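Local coordinates for protein aldehyde dehydrogenase (Burkholderia vietnamiensis, PDB 5KF0) that probably oxidises aldehydes to carboxylic acids with a nicotinamide cofactor and binds NADPH, at residues A264-D267 / A268-E272; Q428-W431 / D432-V436. All coordinates share one frame; numbering follows the deposited sequence.

Contact 1: residues A264-D267 / A268-E272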
# COMPACT_ATOMS: atom_id res chain seq x y z
N ALA A 264 2.34 11.22 31.16
CA ALA A 264 3.70 11.23 30.64
C ALA A 264 4.60 10.50 31.63
O ALA A 264 4.54 10.76 32.83
CB ALA A 264 4.21 12.65 30.43
N ILE A 265 5.44 9.60 31.12
CA ILE A 265 6.43 8.87 31.92
C ILE A 265 7.80 9.48 31.68
O ILE A 265 8.18 9.71 30.52
CB ILE A 265 6.45 7.38 31.55
CG1 ILE A 265 5.14 6.71 31.95
CG2 ILE A 265 7.65 6.68 32.22
CD1 ILE A 265 4.99 5.29 31.40
N VAL A 266 8.54 9.74 32.76
CA VAL A 266 9.93 10.20 32.68
C VAL A 266 10.82 9.06 33.18
O VAL A 266 10.81 8.73 34.37
CB VAL A 266 10.17 11.47 33.49
CG1 VAL A 266 11.63 11.92 33.36
CG2 VAL A 266 9.19 12.58 33.05
N ASP A 267 11.59 8.46 32.27
CA ASP A 267 12.40 7.29 32.57
C ASP A 267 13.68 7.67 33.31
O ASP A 267 14.06 8.85 33.41
CB ASP A 267 12.73 6.54 31.27
CG ASP A 267 13.00 5.06 31.46
OD1 ASP A 267 13.19 4.38 30.43
OD2 ASP A 267 13.04 4.57 32.62
N ALA A 268 14.37 6.64 33.81
CA ALA A 268 15.55 6.82 34.65
C ALA A 268 16.75 7.40 33.90
O ALA A 268 17.69 7.87 34.55
CB ALA A 268 15.93 5.46 35.26
N ASP A 269 16.73 7.41 32.56
CA ASP A 269 17.87 7.82 31.75
C ASP A 269 17.81 9.28 31.31
O ASP A 269 18.57 9.69 30.43
CB ASP A 269 18.01 6.90 30.52
CG ASP A 269 16.77 6.91 29.62
OD1 ASP A 269 15.80 7.64 29.91
OD2 ASP A 269 16.77 6.17 28.61
N GLN A 270 16.94 10.08 31.92
CA GLN A 270 16.63 11.42 31.43
C GLN A 270 17.37 12.54 32.15
O GLN A 270 17.07 13.71 31.89
CB GLN A 270 15.12 11.66 31.50
CG GLN A 270 14.34 10.76 30.55
CD GLN A 270 14.67 11.08 29.11
OE1 GLN A 270 14.37 12.18 28.63
NE2 GLN A 270 15.30 10.13 28.42
N PHE A 271 18.32 12.24 33.04
CA PHE A 271 18.91 13.31 33.85
C PHE A 271 19.51 14.42 32.99
O PHE A 271 19.31 15.61 33.28
CB PHE A 271 19.98 12.77 34.80
CG PHE A 271 20.58 13.84 35.68
CD1 PHE A 271 19.93 14.24 36.84
CD2 PHE A 271 21.77 14.46 35.33
CE1 PHE A 271 20.47 15.24 37.64
CE2 PHE A 271 22.31 15.46 36.12
CZ PHE A 271 21.66 15.84 37.28
N GLU A 272 20.23 14.06 31.93
CA GLU A 272 20.92 15.06 31.13
C GLU A 272 19.99 15.95 30.31
O GLU A 272 20.44 16.98 29.81
CB GLU A 272 21.94 14.39 30.20
CG GLU A 272 23.07 13.70 30.95
CD GLU A 272 23.93 14.69 31.72
OE1 GLU A 272 24.25 15.76 31.17
OE2 GLU A 272 24.26 14.39 32.89
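Asp-267 and Ala-268 open a type I beta turn, running to Gln-270, in which the chain leaves the end of strand 263-266. The backbone closure is slight: Gln-270 N reaches Asp-267 O over 3.5 Å, a weak bond, so side chains do much of the polar work. The shortest of these bonds joins Ala-268 N to Asp-267 OD2 at 2.7 Å. It depends on the torsion of the aspartate, whose CG stands opposite the backbone N and beside the carbonyl carbon (chi1 -154°), bringing OD2 within reach of the next backbone N-H. The N-H arrives from above the carboxylate, 40° out of its plane.

A second bond spans the far half of the turn. Gln-270 NE2 gives an almost straight hydrogen bond (172°) to Asp-269 OD1 at 2.9 Å, with the oxygen lying in the amide plane, while the amide meets the carboxylate from above. Gln-270 OE1 has a separate partner in Gln-273, so both ends of the amide are engaged and its rotation is fixed.

Apolar contact is modest. The aliphatic start of Gln-270 slants across Val-266, its CB 4.0 Å from Val-266 CG1. Gln-270 CG comes within 3.5 Å of Asp-267 O, and the bend at the next bond turns the amide toward Asp-269.

The two aspartates are near neighbours, with Asp-267 OD1 4.2 Å from Asp-269 OD1. Two like charges this close would probably repel each other without further partners, but Asp-267 OD1 bonds to Thr-421 OG1 and His-426 ND1, and Asp-269 OD2 to Asp-422 N. The pair of carboxylates would therefore tend to favour a protonated His-426, and the turn's two aspartates tie the end of strand 263-266 to the residues that follow the parallel strand 416-420.

Contact 2: residues Q428-W431 / D432-V436; sequences QRAW and DELEV
Arg-429 and Glu-433, one turn apart, meet on the partly exposed side of helix 424-433. Their ion pair is long: Arg-429 NH1 lies 3.6 Å from Glu-433 OE2, which sits well out of the guanidinium plane, so charge attracts but no N-H points at the oxygen. The glutamate instead lies over a face, its CG above the guanidinium toward the rim and 3.8 Å from Arg-429 CD. The planes of the two charged groups are 42° apart. A bend at chi2 of the arginine (68°) curls its chain back toward the glutamate.

A water at the edge of the guanidinium, in its plane, completes what the direct pair leaves undone. It accepts from Arg-429 NH1 at 2.7 Å and donates to Asp-432 OD2, also at 2.7 Å, and to Glu-433 OE2 at 3.1 Å, stitching three charged side chains together. Arg-429 NH2 is salt-bridged to Asp-402.

Main-chain bonds carry the helix to its end. Asp-432 N bonds to Gln-428 O, Glu-433 N to Arg-429 O, and Leu-434 N still reaches Ala-430 O at 3.0 Å although Leu-434 has itself left helical geometry. One helical turn apart, Leu-434 CD1 packs against Ala-430 CB at 3.9 Å.

Other residues of the turn face the tetramer: Asp-432 forms salt bridges with Arg-148 of a second subunit and Arg-484 of a third, and Trp-431 receives the same Arg-148 in a cation-pi contact. Within its own chain this helix is the crossover of a beta-alpha-beta unit between strands 416-420 and 438-441. Ala-430 and Leu-434 face its strand 416-420 through Val-419 and Ala-417, and both also touch Leu-405 of helix 401-409.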
# COMPACT_ATOMS: atom_id res chain seq x y z
N GLN A 428 9.84 -0.02 23.14
CA GLN A 428 9.12 -1.17 22.59
C GLN A 428 8.09 -1.71 23.58
O GLN A 428 6.96 -2.07 23.21
CB GLN A 428 10.11 -2.29 22.24
CG GLN A 428 11.16 -1.96 21.20
CD GLN A 428 12.40 -2.83 21.33
OE1 GLN A 428 12.58 -3.55 22.32
NE2 GLN A 428 13.26 -2.78 20.33
N ARG A 429 8.49 -1.80 24.85
CA ARG A 429 7.57 -2.29 25.87
C ARG A 429 6.36 -1.36 26.00
O ARG A 429 5.22 -1.82 26.13
CB ARG A 429 8.30 -2.42 27.21
CG ARG A 429 7.46 -2.96 28.34
CD ARG A 429 7.08 -4.42 28.15
NE ARG A 429 6.69 -5.01 29.43
CZ ARG A 429 6.09 -6.20 29.58
NH1 ARG A 429 5.79 -6.94 28.51
NH2 ARG A 429 5.79 -6.65 30.79
N ALA A 430 6.60 -0.04 25.95
CA ALA A 430 5.48 0.89 26.01
C ALA A 430 4.56 0.73 24.81
O ALA A 430 3.33 0.78 24.95
CB ALA A 430 6.00 2.33 26.08
N TRP A 431 5.13 0.56 23.61
CA TRP A 431 4.29 0.39 22.42
C TRP A 431 3.44 -0.88 22.54
O TRP A 431 2.27 -0.88 22.16
CB TRP A 431 5.18 0.33 21.18
CG TRP A 431 4.50 0.61 19.86
CD1 TRP A 431 3.28 1.20 19.66
CD2 TRP A 431 5.04 0.35 18.56
NE1 TRP A 431 3.03 1.30 18.31
CE2 TRP A 431 4.10 0.78 17.61
CE3 TRP A 431 6.24 -0.23 18.11
CZ2 TRP A 431 4.30 0.67 16.24
CZ3 TRP A 431 6.44 -0.35 16.74
CH2 TRP A 431 5.47 0.10 15.82
N ASP A 432 4.03 -1.95 23.08
CA ASP A 432 3.30 -3.21 23.28
C ASP A 432 2.15 -3.06 24.26
O ASP A 432 1.08 -3.66 24.06
CB ASP A 432 4.22 -4.29 23.85
CG ASP A 432 5.22 -4.85 22.86
OD1 ASP A 432 5.16 -4.57 21.64
OD2 ASP A 432 6.08 -5.64 23.33
N GLU A 433 2.37 -2.35 25.37
CA GLU A 433 1.54 -2.51 26.56
C GLU A 433 0.62 -1.35 26.86
O GLU A 433 -0.37 -1.54 27.57
CB GLU A 433 2.43 -2.75 27.80
CG GLU A 433 3.28 -4.01 27.73
CD GLU A 433 2.43 -5.26 27.58
OE1 GLU A 433 1.43 -5.38 28.31
OE2 GLU A 433 2.77 -6.10 26.72
N LEU A 434 0.90 -0.14 26.36
CA LEU A 434 0.05 1.00 26.67
C LEU A 434 -1.21 0.95 25.81
O LEU A 434 -1.12 1.00 24.58
CB LEU A 434 0.80 2.32 26.45
CG LEU A 434 1.89 2.56 27.50
CD1 LEU A 434 2.61 3.89 27.18
CD2 LEU A 434 1.32 2.58 28.93
N GLU A 435 -2.37 0.85 26.46
CA GLU A 435 -3.64 0.73 25.74
C GLU A 435 -4.15 2.13 25.42
O GLU A 435 -5.04 2.69 26.07
CB GLU A 435 -4.66 -0.09 26.53
CG GLU A 435 -5.85 -0.45 25.64
CD GLU A 435 -6.84 -1.41 26.27
OE1 GLU A 435 -6.69 -1.77 27.46
OE2 GLU A 435 -7.79 -1.79 25.56
N VAL A 436 -3.55 2.70 24.38
CA VAL A 436 -3.83 4.05 23.91
C VAL A 436 -3.85 4.04 22.39
O VAL A 436 -3.34 3.11 21.74
CB VAL A 436 -2.78 5.08 24.41
CG1 VAL A 436 -2.81 5.21 25.93
CG2 VAL A 436 -1.39 4.65 23.98
O HOH W 1 5.64 -6.69 25.80

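In the fold
Contact 1 and contact 2 have centres about 17 Å apart and nearest atoms about 5 Å apart, without touching. Strand 416-420 links them: it pairs with strand 263-266 of contact 1 and leads into helix 424-433 of contact 2. His-426, bonded to contact 1, lies on that helix shortly before 428-436. Helix 401-409 is a further common neighbour, since Leu-405 is touched by Ile-265 and by Ala-430, Arg-429 and Leu-434. The roles differ: contact 1 is joined within its own chain, whereas contact 2 looks out to two other subunits. Neither is known to touch the bound NADPH.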